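Local coordinates for protein isocitrate dehydrogenase [NAD] subunit 1, mitochondrial (Saccharomyces cerevisiae, PDB 3BLX) that forms, with subunit 2, the octameric NAD(+)-dependent enzyme that oxidises and decarboxylates isocitrate in the citric acid cycle, and binds mitochondrial mRNA leaders, at residues Asn44-Trp49 and Leu302-Tyr307; Arg17-Leu22 and Lys71-Gly76; Gly282-Asn287 and Ser332-Asp337; Gly252-Val257 and Val276-Lys281. One frame throughout, in Å; residues are numbered along the deposited sequence.

Interaction 1 of 4, residues Asn44-Trp49 and Leu302-Tyr307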
loop_
_atom_site.group_PDB
_atom_site.type_symbol
_atom_site.label_atom_id
_atom_site.label_comp_id
_atom_site.label_asym_id
_atom_site.label_seq_id
_atom_site.Cartn_x
_atom_site.Cartn_y
_atom_site.Cartn_z
ATOM N N ASN E 44 12.375 -36.518 -18.239
ATOM C CA ASN E 44 12.299 -36.502 -16.784
ATOM C C ASN E 44 12.677 -35.145 -16.162
ATOM O O ASN E 44 13.589 -35.043 -15.333
ATOM C CB ASN E 44 13.129 -37.637 -16.190
ATOM C CG ASN E 44 12.555 -38.150 -14.882
ATOM O OD1 ASN E 44 11.351 -38.369 -14.745
ATOM N ND2 ASN E 44 13.419 -38.345 -13.915
ATOM N N ILE E 45 11.953 -34.109 -16.578
ATOM C CA ILE E 45 12.187 -32.741 -16.135
ATOM C C ILE E 45 11.430 -32.510 -14.830
ATOM O O ILE E 45 10.322 -33.046 -14.646
ATOM C CB ILE E 45 11.746 -31.728 -17.242
ATOM C CG1 ILE E 45 12.649 -31.868 -18.466
ATOM C CG2 ILE E 45 11.777 -30.293 -16.757
ATOM C CD1 ILE E 45 12.313 -30.942 -19.617
ATOM N N PRO E 46 12.036 -31.731 -13.907
ATOM C CA PRO E 46 11.479 -31.480 -12.568
ATOM C C PRO E 46 10.340 -30.459 -12.602
ATOM O O PRO E 46 10.381 -29.423 -11.951
ATOM C CB PRO E 46 12.672 -30.906 -11.781
ATOM C CG PRO E 46 13.822 -30.824 -12.735
ATOM C CD PRO E 46 13.303 -31.008 -14.115
ATOM N N ILE E 47 9.315 -30.762 -13.371
ATOM C CA ILE E 47 8.180 -29.881 -13.472
ATOM C C ILE E 47 6.903 -30.644 -13.200
ATOM O O ILE E 47 6.663 -31.693 -13.785
ATOM C CB ILE E 47 8.136 -29.208 -14.854
ATOM C CG1 ILE E 47 9.271 -28.193 -14.964
ATOM C CG2 ILE E 47 6.798 -28.536 -15.079
ATOM C CD1 ILE E 47 9.270 -27.409 -16.226
ATOM N N ASP E 48 6.109 -30.131 -12.271
ATOM C CA ASP E 48 4.776 -30.650 -12.002
ATOM C C ASP E 48 3.726 -29.708 -12.595
ATOM O O ASP E 48 3.695 -28.520 -12.291
ATOM C CB ASP E 48 4.553 -30.791 -10.500
ATOM C CG ASP E 48 5.408 -31.901 -9.856
ATOM O OD1 ASP E 48 5.850 -32.828 -10.570
ATOM O OD2 ASP E 48 5.622 -31.843 -8.619
ATOM N N TRP E 49 2.868 -30.229 -13.456
ATOM C CA TRP E 49 1.840 -29.397 -14.056
ATOM C C TRP E 49 0.666 -29.227 -13.119
ATOM O O TRP E 49 0.215 -30.181 -12.501
ATOM C CB TRP E 49 1.361 -30.011 -15.346
ATOM C CG TRP E 49 2.468 -30.341 -16.309
ATOM C CD1 TRP E 49 2.922 -31.581 -16.635
ATOM C CD2 TRP E 49 3.237 -29.412 -17.086
ATOM N NE1 TRP E 49 3.929 -31.484 -17.552
ATOM C CE2 TRP E 49 4.140 -30.166 -17.856
ATOM C CE3 TRP E 49 3.241 -28.018 -17.210
ATOM C CZ2 TRP E 49 5.033 -29.583 -18.736
ATOM C CZ3 TRP E 49 4.154 -27.438 -18.072
ATOM C CH2 TRP E 49 5.027 -28.217 -18.827
ATOM N N LEU E 302 13.049 -20.595 -16.418
ATOM C CA LEU E 302 13.065 -21.270 -15.130
ATOM C C LEU E 302 14.479 -21.584 -14.662
ATOM O O LEU E 302 14.667 -22.069 -13.553
ATOM C CB LEU E 302 12.274 -22.551 -15.227
ATOM C CG LEU E 302 10.783 -22.313 -15.263
ATOM C CD1 LEU E 302 10.069 -23.624 -15.514
ATOM C CD2 LEU E 302 10.358 -21.725 -13.940
ATOM N N GLY E 303 15.467 -21.323 -15.521
ATOM C CA GLY E 303 16.860 -21.622 -15.238
ATOM C C GLY E 303 17.312 -23.035 -15.563
ATOM O O GLY E 303 18.479 -23.384 -15.345
ATOM N N LEU E 304 16.385 -23.861 -16.053
ATOM C CA LEU E 304 16.737 -25.178 -16.538
ATOM C C LEU E 304 17.604 -24.940 -17.764
ATOM O O LEU E 304 18.736 -24.485 -17.636
ATOM C CB LEU E 304 15.487 -25.974 -16.826
ATOM C CG LEU E 304 14.712 -26.206 -15.510
ATOM C CD1 LEU E 304 13.425 -26.989 -15.728
ATOM C CD2 LEU E 304 15.573 -26.894 -14.428
ATOM N N ASN E 305 17.105 -25.223 -18.947
ATOM C CA ASN E 305 17.802 -24.786 -20.169
ATOM C C ASN E 305 19.022 -25.594 -20.677
ATOM O O ASN E 305 19.458 -25.434 -21.814
ATOM C CB ASN E 305 18.034 -23.251 -20.178
ATOM C CG ASN E 305 19.318 -22.829 -19.510
ATOM O OD1 ASN E 305 20.322 -23.530 -19.587
ATOM N ND2 ASN E 305 19.303 -21.660 -18.864
ATOM N N GLU E 306 19.561 -26.470 -19.850
ATOM C CA GLU E 306 20.348 -27.560 -20.385
ATOM C C GLU E 306 19.297 -28.397 -21.092
ATOM O O GLU E 306 19.440 -28.710 -22.273
ATOM C CB GLU E 306 21.010 -28.362 -19.269
ATOM C CG GLU E 306 21.750 -27.504 -18.218
ATOM C CD GLU E 306 20.846 -26.972 -17.077
ATOM O OE1 GLU E 306 19.769 -27.569 -16.797
ATOM O OE2 GLU E 306 21.231 -25.958 -16.446
ATOM N N TYR E 307 18.219 -28.710 -20.372
ATOM C CA TYR E 307 17.060 -29.382 -20.955
ATOM C C TYR E 307 16.512 -28.636 -22.192
ATOM O O TYR E 307 16.005 -29.244 -23.140
ATOM C CB TYR E 307 15.937 -29.484 -19.931
ATOM C CG TYR E 307 16.174 -30.419 -18.770
ATOM C CD1 TYR E 307 16.599 -29.936 -17.537
ATOM C CD2 TYR E 307 15.931 -31.776 -18.889
ATOM C CE1 TYR E 307 16.793 -30.786 -16.470
ATOM C CE2 TYR E 307 16.117 -32.630 -17.826
ATOM C CZ TYR E 307 16.550 -32.134 -16.619
ATOM O OH TYR E 307 16.738 -32.993 -15.557
#
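With CG anti to its carbonyl carbon (chi1 -69°), Y307 swings its ring off the first turn of helix 306-320, and I45, with CG1 anti to its carbonyl carbon and the chain extended beyond (chi2 180°), reaches to meet it. They come together tip to tip: CB of I45 lies over one ring face, and I45 CG1 is 3.3 Å from Y307 CD2. P46 CD approaches the ring obliquely, 4.2 Å from Y307 CE1. Segment 44-49 is the joint of a beta-alpha-beta crossover in which helix 27-42 links the parallel strands 17-25 and 47-51. N44 ends that helix in a Schellman motif, whose positive phi asparagine tolerates well, and P46 centres an inverse gamma turn. An alanine at Y307 would remove the ring, which would probably uncover part of I45 and P46 and weaken the hold of this turn on the start of helix 306-320. Beside the ring, aliphatic side chains cross obliquely: I45 CG2 is 3.8 Å from L304 CD1, while I47 CD1 lies 3.9 Å from L302 CD1. G303, at a positive phi that calls for glycine, closes helix 289-302 between those two leucines, and L299 of that helix backs both I47 and L304.

Interaction 2 of 4, residues Arg17-Leu22 and Lys71-Gly76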
loop_
_atom_site.group_PDB
_atom_site.type_symbol
_atom_site.label_atom_id
_atom_site.label_comp_id
_atom_site.label_asym_id
_atom_site.label_seq_id
_atom_site.Cartn_x
_atom_site.Cartn_y
_atom_site.Cartn_z
ATOM N N ARG E 17 11.599 -29.170 -7.526
ATOM C CA ARG E 17 10.520 -29.238 -8.531
ATOM C C ARG E 17 9.670 -27.968 -8.675
ATOM O O ARG E 17 9.087 -27.453 -7.703
ATOM C CB ARG E 17 9.565 -30.387 -8.213
ATOM C CG ARG E 17 10.158 -31.748 -8.297
ATOM C CD ARG E 17 9.054 -32.794 -8.389
ATOM N NE ARG E 17 9.542 -33.850 -9.262
ATOM C CZ ARG E 17 9.273 -33.953 -10.556
ATOM N NH1 ARG E 17 8.451 -33.100 -11.148
ATOM N NH2 ARG E 17 9.818 -34.938 -11.241
ATOM N N PHE E 18 9.542 -27.489 -9.896
ATOM C CA PHE E 18 8.669 -26.348 -10.147
ATOM C C PHE E 18 7.236 -26.776 -10.374
ATOM O O PHE E 18 6.990 -27.782 -11.013
ATOM C CB PHE E 18 9.117 -25.649 -11.380
ATOM C CG PHE E 18 10.484 -25.083 -11.295
ATOM C CD1 PHE E 18 10.685 -23.819 -10.786
ATOM C CD2 PHE E 18 11.573 -25.793 -11.774
ATOM C CE1 PHE E 18 11.948 -23.270 -10.739
ATOM C CE2 PHE E 18 12.836 -25.250 -11.728
ATOM C CZ PHE E 18 13.021 -23.987 -11.210
ATOM N N THR E 19 6.288 -26.023 -9.827
ATOM C CA THR E 19 4.888 -26.186 -10.189
ATOM C C THR E 19 4.543 -25.132 -11.230
ATOM O O THR E 19 4.579 -23.958 -10.926
ATOM C CB THR E 19 3.962 -25.989 -8.992
ATOM O OG1 THR E 19 4.308 -26.933 -7.984
ATOM C CG2 THR E 19 2.519 -26.208 -9.404
ATOM N N VAL E 20 4.247 -25.532 -12.462
ATOM C CA VAL E 20 3.793 -24.549 -13.439
ATOM C C VAL E 20 2.354 -24.752 -13.923
ATOM O O VAL E 20 1.881 -25.859 -14.111
ATOM C CB VAL E 20 4.778 -24.358 -14.616
ATOM C CG1 VAL E 20 6.099 -25.060 -14.316
ATOM C CG2 VAL E 20 4.156 -24.797 -15.909
ATOM N N THR E 21 1.651 -23.643 -14.081
ATOM C CA THR E 21 0.292 -23.659 -14.599
ATOM C C THR E 21 0.267 -24.150 -16.048
ATOM O O THR E 21 1.094 -23.730 -16.889
ATOM C CB THR E 21 -0.357 -22.267 -14.478
ATOM O OG1 THR E 21 -0.392 -21.894 -13.106
ATOM C CG2 THR E 21 -1.797 -22.256 -14.995
ATOM N N LEU E 22 -0.656 -25.065 -16.332
ATOM C CA LEU E 22 -0.835 -25.558 -17.689
ATOM C C LEU E 22 -2.276 -25.318 -18.093
ATOM O O LEU E 22 -3.204 -25.812 -17.447
ATOM C CB LEU E 22 -0.512 -27.051 -17.780
ATOM C CG LEU E 22 -0.516 -27.588 -19.205
ATOM C CD1 LEU E 22 0.394 -26.769 -20.049
ATOM C CD2 LEU E 22 -0.039 -28.975 -19.193
ATOM N N LYS E 71 -1.258 -16.716 -10.100
ATOM C CA LYS E 71 -0.852 -15.925 -8.967
ATOM C C LYS E 71 0.012 -16.729 -7.998
ATOM O O LYS E 71 0.962 -16.191 -7.410
ATOM C CB LYS E 71 -2.068 -15.335 -8.274
ATOM C CG LYS E 71 -2.509 -14.032 -8.919
ATOM C CD LYS E 71 -3.994 -13.735 -8.733
ATOM C CE LYS E 71 -4.265 -12.773 -7.597
ATOM N NZ LYS E 71 -5.666 -12.315 -7.712
ATOM N N ARG E 72 -0.311 -18.015 -7.867
ATOM C CA ARG E 72 0.435 -18.914 -7.011
ATOM C C ARG E 72 1.738 -19.360 -7.648
ATOM O O ARG E 72 2.767 -19.365 -7.007
ATOM C CB ARG E 72 -0.395 -20.139 -6.684
ATOM C CG ARG E 72 -1.624 -19.876 -5.865
ATOM C CD ARG E 72 -2.154 -21.164 -5.267
ATOM N NE ARG E 72 -2.680 -22.052 -6.295
ATOM C CZ ARG E 72 -3.897 -21.933 -6.812
ATOM N NH1 ARG E 72 -4.694 -20.963 -6.384
ATOM N NH2 ARG E 72 -4.324 -22.774 -7.746
ATOM N N ASN E 73 1.696 -19.732 -8.916
ATOM C CA ASN E 73 2.863 -20.362 -9.521
ATOM C C ASN E 73 3.793 -19.382 -10.229
ATOM O O ASN E 73 4.983 -19.627 -10.319
ATOM C CB ASN E 73 2.443 -21.488 -10.469
ATOM C CG ASN E 73 1.533 -22.492 -9.819
ATOM O OD1 ASN E 73 1.549 -22.693 -8.602
ATOM N ND2 ASN E 73 0.739 -23.151 -10.637
ATOM N N LYS E 74 3.233 -18.288 -10.745
ATOM C CA LYS E 74 3.987 -17.236 -11.454
ATOM C C LYS E 74 4.384 -17.553 -12.892
ATOM O O LYS E 74 4.686 -16.655 -13.649
ATOM C CB LYS E 74 5.248 -16.801 -10.676
ATOM C CG LYS E 74 5.047 -16.557 -9.182
ATOM C CD LYS E 74 4.014 -15.517 -8.930
ATOM C CE LYS E 74 4.121 -14.961 -7.528
ATOM N NZ LYS E 74 3.877 -16.036 -6.525
ATOM N N ILE E 75 4.428 -18.826 -13.247
ATOM C CA ILE E 75 4.832 -19.266 -14.577
ATOM C C ILE E 75 3.745 -20.138 -15.193
ATOM O O ILE E 75 3.147 -20.991 -14.526
ATOM C CB ILE E 75 6.153 -20.062 -14.516
ATOM C CG1 ILE E 75 7.216 -19.202 -13.872
ATOM C CG2 ILE E 75 6.643 -20.363 -15.908
ATOM C CD1 ILE E 75 7.477 -17.898 -14.646
ATOM N N GLY E 76 3.493 -19.948 -16.477
ATOM C CA GLY E 76 2.458 -20.731 -17.134
ATOM C C GLY E 76 2.756 -21.129 -18.562
ATOM O O GLY E 76 3.502 -20.463 -19.271
#
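The side chains of N73 and T21 cross at about a right angle where a beta-alpha-beta crossover closes: strand 47-51 leads through helix 60-73 into strand 75-80, which pairs in parallel with strand 17-25. N73 sits in the last turn of that helix with CG anti to its carbonyl carbon (chi1 -53°), which sets its amide against the strand. Its ND2 donates to T21 OG1 at 3.0 Å, the hydroxyl lying 27° out of the amide plane, a tilted approach. A threonine suits T21, since its beta-branched chain fits a strand while OG1 serves two partners: it also bonds S69 OG, one turn back in the same helix. An asparagine suits N73, because ND2 has a second bond to E50 OE2, whose negative charge would favour a donor here. T19 crosses N73 obliquely on the same flank, its CG2 resting 3.7 Å from N73 OD1, and the carbonyl O of T19 is 3.3 Å from N73 CB. After N73 the chain reverses at K74, which takes a positive phi, and its side chain folds back, so that NZ donates to K71 O. The strands engage through their backbones. T21 N donates to I75 O over 3.1 Å, with the donor nitrogen in the carbonyl plane, while V20 places CB beside the same oxygen and the I75 side chain leads away and packs on M298 and L302 of helix 289-302. G76 is the bridge partner of T21, and its CA makes a CA-H...O contact of 3.3 Å to T21 O.

Interaction 3 of 4, residues Gly282-Asn287 and Ser332-Asp337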
loop_
_atom_site.group_PDB
_atom_site.type_symbol
_atom_site.label_atom_id
_atom_site.label_comp_id
_atom_site.label_asym_id
_atom_site.label_seq_id
_atom_site.Cartn_x
_atom_site.Cartn_y
_atom_site.Cartn_z
ATOM N N GLY E 282 -8.425 -31.654 -38.440
ATOM C CA GLY E 282 -8.519 -33.093 -38.436
ATOM C C GLY E 282 -7.950 -33.534 -37.101
ATOM O O GLY E 282 -7.415 -32.721 -36.350
ATOM N N GLN E 283 -8.052 -34.820 -36.798
ATOM C CA GLN E 283 -7.489 -35.369 -35.565
ATOM C C GLN E 283 -5.990 -35.689 -35.709
ATOM O O GLN E 283 -5.552 -36.239 -36.719
ATOM C CB GLN E 283 -8.252 -36.627 -35.141
ATOM C CG GLN E 283 -9.711 -36.393 -34.792
ATOM C CD GLN E 283 -9.890 -35.181 -33.910
ATOM O OE1 GLN E 283 -9.069 -34.914 -33.027
ATOM N NE2 GLN E 283 -10.960 -34.427 -34.151
ATOM N N ASN E 284 -5.212 -35.328 -34.693
ATOM C CA ASN E 284 -3.790 -35.634 -34.641
ATOM C C ASN E 284 -2.959 -35.196 -35.835
ATOM O O ASN E 284 -2.065 -35.928 -36.253
ATOM C CB ASN E 284 -3.589 -37.125 -34.412
ATOM C CG ASN E 284 -2.278 -37.429 -33.719
ATOM O OD1 ASN E 284 -1.586 -38.402 -34.048
ATOM N ND2 ASN E 284 -1.926 -36.590 -32.741
ATOM N N VAL E 285 -3.222 -34.005 -36.371
ATOM C CA VAL E 285 -2.474 -33.543 -37.540
ATOM C C VAL E 285 -1.690 -32.248 -37.315
ATOM O O VAL E 285 -0.835 -31.886 -38.138
ATOM C CB VAL E 285 -3.395 -33.366 -38.782
ATOM C CG1 VAL E 285 -3.986 -34.682 -39.194
ATOM C CG2 VAL E 285 -4.494 -32.376 -38.500
ATOM N N ALA E 286 -2.002 -31.552 -36.219
ATOM C CA ALA E 286 -1.472 -30.207 -35.940
ATOM C C ALA E 286 0.043 -30.172 -35.642
ATOM O O ALA E 286 0.579 -31.116 -35.089
ATOM C CB ALA E 286 -2.243 -29.591 -34.809
ATOM N N ASN E 287 0.726 -29.101 -36.033
ATOM C CA ASN E 287 2.148 -28.969 -35.745
ATOM C C ASN E 287 2.380 -28.497 -34.319
ATOM O O ASN E 287 1.915 -27.417 -33.954
ATOM C CB ASN E 287 2.800 -27.989 -36.723
ATOM C CG ASN E 287 4.308 -28.141 -36.772
ATOM O OD1 ASN E 287 4.893 -28.881 -35.971
ATOM N ND2 ASN E 287 4.951 -27.443 -37.712
ATOM N N SER E 332 3.874 -35.801 -43.738
ATOM C CA SER E 332 2.597 -36.501 -43.795
ATOM C C SER E 332 2.338 -37.270 -42.512
ATOM O O SER E 332 1.354 -38.007 -42.391
ATOM C CB SER E 332 2.551 -37.439 -45.002
ATOM O OG SER E 332 3.778 -38.135 -45.134
ATOM N N SER E 333 3.220 -37.078 -41.541
ATOM C CA SER E 333 3.074 -37.720 -40.242
ATOM C C SER E 333 2.135 -36.967 -39.303
ATOM O O SER E 333 1.919 -35.762 -39.446
ATOM C CB SER E 333 4.447 -37.868 -39.606
ATOM O OG SER E 333 5.403 -38.082 -40.629
ATOM N N SER E 334 1.577 -37.696 -38.346
ATOM C CA SER E 334 0.702 -37.129 -37.319
ATOM C C SER E 334 1.512 -36.417 -36.234
ATOM O O SER E 334 2.736 -36.569 -36.164
ATOM C CB SER E 334 -0.110 -38.246 -36.662
ATOM O OG SER E 334 0.695 -38.997 -35.766
ATOM N N THR E 335 0.833 -35.665 -35.370
ATOM C CA THR E 335 1.554 -34.905 -34.356
ATOM C C THR E 335 2.248 -35.896 -33.430
ATOM O O THR E 335 3.372 -35.675 -33.026
ATOM C CB THR E 335 0.673 -33.838 -33.586
ATOM O OG1 THR E 335 0.504 -34.208 -32.219
ATOM C CG2 THR E 335 -0.690 -33.656 -34.208
ATOM N N THR E 336 1.577 -37.003 -33.143
ATOM C CA THR E 336 2.134 -38.100 -32.359
ATOM C C THR E 336 3.418 -38.700 -32.954
ATOM O O THR E 336 4.388 -38.945 -32.234
ATOM C CB THR E 336 1.086 -39.205 -32.182
ATOM O OG1 THR E 336 0.344 -38.946 -30.994
ATOM C CG2 THR E 336 1.726 -40.580 -32.058
ATOM N N ASP E 337 3.427 -38.931 -34.266
ATOM C CA ASP E 337 4.614 -39.452 -34.931
ATOM C C ASP E 337 5.771 -38.488 -34.731
ATOM O O ASP E 337 6.890 -38.881 -34.410
ATOM C CB ASP E 337 4.369 -39.659 -36.435
ATOM C CG ASP E 337 3.374 -40.790 -36.730
ATOM O OD1 ASP E 337 3.192 -41.686 -35.858
ATOM O OD2 ASP E 337 2.771 -40.775 -37.837
#
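The carbonyl O of N284 accepts from T335 N at 3.0 Å, the donor well above the carbonyl plane rather than on a lone pair. N284, with CG anti to the backbone N (chi1 -153°), folds its amide over the same helix start, and OD1 takes a weak bond of 2.9 Å from S334 OG. T335 directs its CB at the loop, with CG2 3.0 Å from A286 O, and T336 CB approaches N284 OD1. These contacts dock a loop onto the start of helix 335-347, where N-cap S334 forms a capping box with D337: D337 N donates to S334 OG at 3.1 Å, and the return bond from S334 N to D337 OD2 is weak. Serine suits this place, its hydroxyl accepting from D337 N and still giving weakly to N284. Asparagine tolerates the left-handed backbone (phi 54°, psi 40°) that turns the N284 carbonyl to the helix. An alanine at N284 would lack OD1 and its weak bond from S334 OG, and would probably make the left-handed backbone less favourable and the loop less firmly held. Further out, A286 packs on V28 and E31 of helix 27-42, while N287 ends the segment with hydrogen bonds to D328 and T289.

Interaction 4 of 4, residues Gly252-Val257 and Val276-Lys281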
loop_
_atom_site.group_PDB
_atom_site.type_symbol
_atom_site.label_atom_id
_atom_site.label_comp_id
_atom_site.label_asym_id
_atom_site.label_seq_id
_atom_site.Cartn_x
_atom_site.Cartn_y
_atom_site.Cartn_z
ATOM N N GLY E 252 7.135 -19.989 -42.685
ATOM C CA GLY E 252 6.424 -21.212 -42.992
ATOM C C GLY E 252 5.147 -21.479 -42.211
ATOM O O GLY E 252 4.630 -22.604 -42.206
ATOM N N GLY E 253 4.637 -20.458 -41.531
ATOM C CA GLY E 253 3.350 -20.562 -40.869
ATOM C C GLY E 253 3.380 -20.516 -39.352
ATOM O O GLY E 253 4.420 -20.715 -38.739
ATOM N N PRO E 254 2.209 -20.298 -38.750
ATOM C CA PRO E 254 1.960 -20.132 -37.319
ATOM C C PRO E 254 2.488 -21.294 -36.506
ATOM O O PRO E 254 2.802 -21.113 -35.339
ATOM C CB PRO E 254 0.429 -20.151 -37.225
ATOM C CG PRO E 254 -0.060 -19.928 -38.584
ATOM C CD PRO E 254 0.958 -20.473 -39.504
ATOM N N GLY E 255 2.551 -22.472 -37.112
ATOM C CA GLY E 255 2.959 -23.677 -36.419
ATOM C C GLY E 255 4.415 -23.693 -36.012
ATOM O O GLY E 255 4.822 -24.591 -35.299
ATOM N N LEU E 256 5.184 -22.690 -36.432
ATOM C CA LEU E 256 6.634 -22.641 -36.184
ATOM C C LEU E 256 7.114 -21.468 -35.321
ATOM O O LEU E 256 8.327 -21.247 -35.174
ATOM C CB LEU E 256 7.360 -22.556 -37.512
ATOM C CG LEU E 256 6.955 -23.650 -38.492
ATOM C CD1 LEU E 256 7.455 -23.321 -39.898
ATOM C CD2 LEU E 256 7.513 -24.938 -37.995
ATOM N N VAL E 257 6.159 -20.731 -34.758
ATOM C CA VAL E 257 6.428 -19.468 -34.088
ATOM C C VAL E 257 6.360 -19.541 -32.581
ATOM O O VAL E 257 5.269 -19.633 -32.025
ATOM C CB VAL E 257 5.369 -18.451 -34.474
ATOM C CG1 VAL E 257 5.672 -17.131 -33.779
ATOM C CG2 VAL E 257 5.320 -18.292 -35.977
ATOM N N VAL E 276 -3.143 -18.721 -35.823
ATOM C CA VAL E 276 -4.033 -18.013 -36.721
ATOM C C VAL E 276 -4.466 -18.897 -37.901
ATOM O O VAL E 276 -5.570 -19.464 -37.894
ATOM C CB VAL E 276 -3.363 -16.688 -37.207
ATOM C CG1 VAL E 276 -3.742 -15.488 -36.289
ATOM C CG2 VAL E 276 -1.835 -16.864 -37.302
ATOM N N GLY E 277 -3.589 -19.029 -38.896
ATOM C CA GLY E 277 -3.897 -19.808 -40.084
ATOM C C GLY E 277 -3.578 -21.288 -39.937
ATOM O O GLY E 277 -3.418 -22.001 -40.943
ATOM N N LEU E 278 -3.465 -21.739 -38.683
ATOM C CA LEU E 278 -3.367 -23.166 -38.377
ATOM C C LEU E 278 -4.755 -23.777 -38.349
ATOM O O LEU E 278 -5.279 -24.135 -37.284
ATOM C CB LEU E 278 -2.608 -23.435 -37.074
ATOM C CG LEU E 278 -1.219 -24.052 -37.284
ATOM C CD1 LEU E 278 -1.245 -25.569 -37.076
ATOM C CD2 LEU E 278 -0.610 -23.693 -38.666
ATOM N N ASP E 279 -5.344 -23.849 -39.545
ATOM C CA ASP E 279 -6.551 -24.620 -39.802
ATOM C C ASP E 279 -6.139 -26.089 -39.705
ATOM O O ASP E 279 -6.044 -26.650 -38.594
ATOM C CB ASP E 279 -7.123 -24.339 -41.206
ATOM C CG ASP E 279 -7.127 -22.853 -41.573
ATOM O OD1 ASP E 279 -6.387 -22.062 -40.943
ATOM O OD2 ASP E 279 -7.871 -22.477 -42.514
ATOM N N ILE E 280 -5.843 -26.685 -40.869
ATOM C CA ILE E 280 -5.556 -28.120 -40.961
ATOM C C ILE E 280 -6.455 -28.845 -39.951
ATOM O O ILE E 280 -5.983 -29.372 -38.927
ATOM C CB ILE E 280 -4.027 -28.469 -40.727
ATOM C CG1 ILE E 280 -3.268 -27.327 -40.017
ATOM C CG2 ILE E 280 -3.324 -28.848 -42.041
ATOM C CD1 ILE E 280 -2.702 -26.228 -40.953
ATOM N N LYS E 281 -7.763 -28.821 -40.200
ATOM C CA LYS E 281 -8.660 -29.414 -39.223
ATOM C C LYS E 281 -8.780 -30.908 -39.473
ATOM O O LYS E 281 -9.128 -31.357 -40.565
ATOM C CB LYS E 281 -10.025 -28.709 -39.129
ATOM C CG LYS E 281 -10.468 -28.465 -37.659
ATOM C CD LYS E 281 -10.313 -29.742 -36.768
ATOM C CE LYS E 281 -10.661 -29.537 -35.266
ATOM N NZ LYS E 281 -10.381 -30.768 -34.431
#
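Two turns meet here without a hydrogen bond between them: a 3-10 turn over 254-256, in which L256 N bonds back to G253 O at 3.1 Å, and an inverse gamma turn centred on L278, closed by a weak bond from D279 N to G277 O. P254 suits the first position of the 3-10 turn, since the proline phi (-55°) is already right. G253 before it takes a positive phi of 113°, where a CB would be jammed against the carbonyl O of G252, and it would also clash with CD of P254. The P254 ring wedges between two aliphatic side chains. CG meets V276 CG2 at 3.8 Å and lies 3.7 Å from G277 N, whereas CD touches L278 CD2 at 3.7 Å, both chains crossing the ring obliquely. L278 CD2 extends past the ring to within 3.7 Å of G255 N. V276 stands about 9 Å, side chain to side chain, from R129, which by similarity binds the substrate. P254 also packs on L226 of subunit 2, and V276 on N223 of that chain. Within the fold, the contact sits where helix 237-251 passes into strand 258-262, alongside the loop between strand 267-269 and helix 289-302.

Interactions 1 and 2 lie on the two sides of strand 17-25, which pairs with strands 47-51 and 75-80, and a salt bridge between D48 and R17 joins their segments. Their chemistry differs, though. Interaction 1 is aliphatic and aromatic packing, partly buried, while interaction 2 is buried and relies on backbone pairing and an amide. Both also touch a second copy of the subunit. Interactions 3 and 4 share the loop before helix 289-302, which meets the start of helix 335-347 in one and the turn before strand 258-262 in the other; their centres are 13 Å apart. Interaction 4 is buried and apolar beside subunit 2, whereas interaction 3, nearer the surface, depends on polar helix capping.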